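Local structure of muconolactone isomerase-like protein (Thermus thermophilus, 1VDH) at residues G140-Y145 against D201-D206. The protein catalyses the hydrogen peroxide-dependent decarboxylation of Fe-coproporphyrin III to heme b, by way of harderoheme, in the last step of coproporphyrin-dependent heme synthesis. Numbering follows the deposited sequence.
Sequences GYVCFY and DLFSED
Four backbone hydrogen bonds pair strand 141-145 with strand 201-204, whose directions differ by 163°, so the pairing is antiparallel. Y141 N to S204 O, at 2.7 Å, arrives nearly along the C=O axis, whereas S204 N to Y141 O is longer, 3.2 Å, its donor above the carbonyl plane. C143 N to L202 O and L202 N to C143 O (2.8 Å for the latter) both lie in the acceptor's carbonyl plane. V142-F203 and F144-D201 are the non-hydrogen-bonded pairs.

Apolar contacts divide between the two faces. V142 and F203 lie side by side, V142 CG2, anti to the backbone N, coming 3.5 Å from F203 CE1, with Y65 touching both. On the other face C143 CB meets L202 CB at 3.9 Å, while L202 CD1 approaches the Y145 ring edge through CE2 at 4.1 Å.

Polar atoms meet rings at the strand ends. With CG anti to the carbonyl carbon (chi1 -54°), Y141 turns its ring edge to E205 O, 3.3 Å from CE2; it packs on P207, and its OH is hydrogen-bonded to D84 OD1 of a neighbouring subunit. An alanine here would probably loosen this strand end against P207 and weaken the intersubunit link. D201 OD1, 3.7 Å from F144 CD2, is hydrogen-bonded to H19, which stacks on F144. G140's backbone angles would jam a CB against the preceding carbonyl O, and nearby S204 O excludes one too.

These are neighbouring strands of the dimeric alpha/beta barrel; their Y145/L202 end probably borders the coproheme pocket, Y145 being the predicted active-site residue and L202 packing on Q185, a predicted ligand-binding residue.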
loop_
_atom_site.group_PDB
_atom_site.type_symbol
_atom_site.label_atom_id
_atom_site.label_comp_id
_atom_site.label_asym_id
_atom_site.label_seq_id
_atom_site.Cartn_x
_atom_site.Cartn_y
_atom_site.Cartn_z
ATOM N N GLY A 140 9.552 31.969 -5.272
ATOM C CA GLY A 140 9.959 30.757 -5.947
ATOM C C GLY A 140 9.175 29.500 -5.629
ATOM O O GLY A 140 7.982 29.544 -5.330
ATOM N N TYR A 141 9.888 28.379 -5.648
ATOM C CA TYR A 141 9.295 27.066 -5.441
ATOM C C TYR A 141 10.028 26.221 -4.412
ATOM O O TYR A 141 11.161 26.518 -4.030
ATOM C CB TYR A 141 9.284 26.314 -6.785
ATOM C CG TYR A 141 8.616 27.096 -7.893
ATOM C CD1 TYR A 141 7.281 26.868 -8.229
ATOM C CD2 TYR A 141 9.290 28.134 -8.537
ATOM C CE1 TYR A 141 6.629 27.667 -9.172
ATOM C CE2 TYR A 141 8.648 28.934 -9.475
ATOM C CZ TYR A 141 7.323 28.701 -9.784
ATOM O OH TYR A 141 6.685 29.532 -10.680
ATOM N N VAL A 142 9.363 25.157 -3.976
ATOM C CA VAL A 142 9.933 24.226 -3.021
ATOM C C VAL A 142 9.799 22.803 -3.552
ATOM O O VAL A 142 8.849 22.482 -4.272
ATOM C CB VAL A 142 9.227 24.291 -1.631
ATOM C CG1 VAL A 142 7.783 23.795 -1.731
ATOM C CG2 VAL A 142 10.000 23.448 -0.612
ATOM N N CYS A 143 10.807 21.990 -3.259
ATOM C CA CYS A 143 10.816 20.578 -3.610
ATOM C C CYS A 143 11.123 19.850 -2.311
ATOM O O CYS A 143 12.152 20.111 -1.680
ATOM C CB CYS A 143 11.909 20.242 -4.627
ATOM S SG CYS A 143 12.246 18.438 -4.781
ATOM N N PHE A 144 10.198 19.004 -1.870
ATOM C CA PHE A 144 10.411 18.228 -0.655
ATOM C C PHE A 144 10.346 16.742 -0.941
ATOM O O PHE A 144 9.456 16.276 -1.654
ATOM C CB PHE A 144 9.363 18.533 0.427
ATOM C CG PHE A 144 9.380 17.536 1.568
ATOM C CD1 PHE A 144 8.420 16.524 1.644
ATOM C CD2 PHE A 144 10.401 17.559 2.512
ATOM C CE1 PHE A 144 8.486 15.549 2.638
ATOM C CE2 PHE A 144 10.479 16.588 3.511
ATOM C CZ PHE A 144 9.520 15.579 3.573
ATOM N N TYR A 145 11.257 15.999 -0.325
ATOM C CA TYR A 145 11.278 14.551 -0.449
ATOM C C TYR A 145 12.051 13.946 0.707
ATOM O O TYR A 145 13.005 14.548 1.205
ATOM C CB TYR A 145 11.903 14.102 -1.776
ATOM C CG TYR A 145 13.360 14.474 -1.960
ATOM C CD1 TYR A 145 14.377 13.573 -1.640
ATOM C CD2 TYR A 145 13.718 15.707 -2.497
ATOM C CE1 TYR A 145 15.715 13.891 -1.856
ATOM C CE2 TYR A 145 15.051 16.034 -2.717
ATOM C CZ TYR A 145 16.042 15.122 -2.394
ATOM O OH TYR A 145 17.357 15.452 -2.613
ATOM N N ASP A 201 14.608 19.585 1.688
ATOM C CA ASP A 201 13.897 20.730 1.125
ATOM C C ASP A 201 14.823 21.481 0.186
ATOM O O ASP A 201 15.913 21.897 0.584
ATOM C CB ASP A 201 13.452 21.701 2.216
ATOM C CG ASP A 201 12.306 21.172 3.027
ATOM O OD1 ASP A 201 11.160 21.202 2.526
ATOM O OD2 ASP A 201 12.555 20.724 4.160
ATOM N N LEU A 202 14.409 21.606 -1.068
ATOM C CA LEU A 202 15.180 22.348 -2.062
ATOM C C LEU A 202 14.349 23.584 -2.399
ATOM O O LEU A 202 13.127 23.501 -2.499
ATOM C CB LEU A 202 15.398 21.508 -3.330
ATOM C CG LEU A 202 16.065 20.129 -3.188
ATOM C CD1 LEU A 202 16.243 19.495 -4.571
ATOM C CD2 LEU A 202 17.411 20.258 -2.487
ATOM N N PHE A 203 15.010 24.730 -2.538
ATOM C CA PHE A 203 14.328 25.977 -2.861
ATOM C C PHE A 203 14.978 26.585 -4.096
ATOM O O PHE A 203 16.208 26.643 -4.189
ATOM C CB PHE A 203 14.426 26.957 -1.690
ATOM C CG PHE A 203 13.845 26.433 -0.405
ATOM C CD1 PHE A 203 12.471 26.409 -0.205
ATOM C CD2 PHE A 203 14.678 25.978 0.609
ATOM C CE1 PHE A 203 11.930 25.941 0.996
ATOM C CE2 PHE A 203 14.149 25.507 1.813
ATOM C CZ PHE A 203 12.773 25.490 2.005
ATOM N N SER A 204 14.157 27.050 -5.033
ATOM C CA SER A 204 14.666 27.637 -6.274
ATOM C C SER A 204 13.590 28.471 -6.945
ATOM O O SER A 204 12.405 28.303 -6.665
ATOM C CB SER A 204 15.097 26.521 -7.240
ATOM O OG SER A 204 15.705 27.049 -8.411
ATOM N N GLU A 205 14.005 29.360 -7.846
ATOM C CA GLU A 205 13.060 30.204 -8.573
ATOM C C GLU A 205 12.538 29.489 -9.812
ATOM O O GLU A 205 11.645 29.987 -10.493
ATOM C CB GLU A 205 13.718 31.527 -8.985
ATOM C CG GLU A 205 14.170 32.395 -7.816
ATOM C CD GLU A 205 13.030 32.807 -6.888
ATOM O OE1 GLU A 205 11.982 33.285 -7.379
ATOM O OE2 GLU A 205 13.190 32.665 -5.657
ATOM N N ASP A 206 13.103 28.318 -10.098
ATOM C CA ASP A 206 12.710 27.528 -11.262
ATOM C C ASP A 206 12.669 26.057 -10.858
ATOM O O ASP A 206 13.691 25.485 -10.487
ATOM C CB ASP A 206 13.730 27.738 -12.395
ATOM C CG ASP A 206 13.312 27.083 -13.715
ATOM O OD1 ASP A 206 12.342 26.297 -13.751
ATOM O OD2 ASP A 206 13.978 27.358 -14.736
#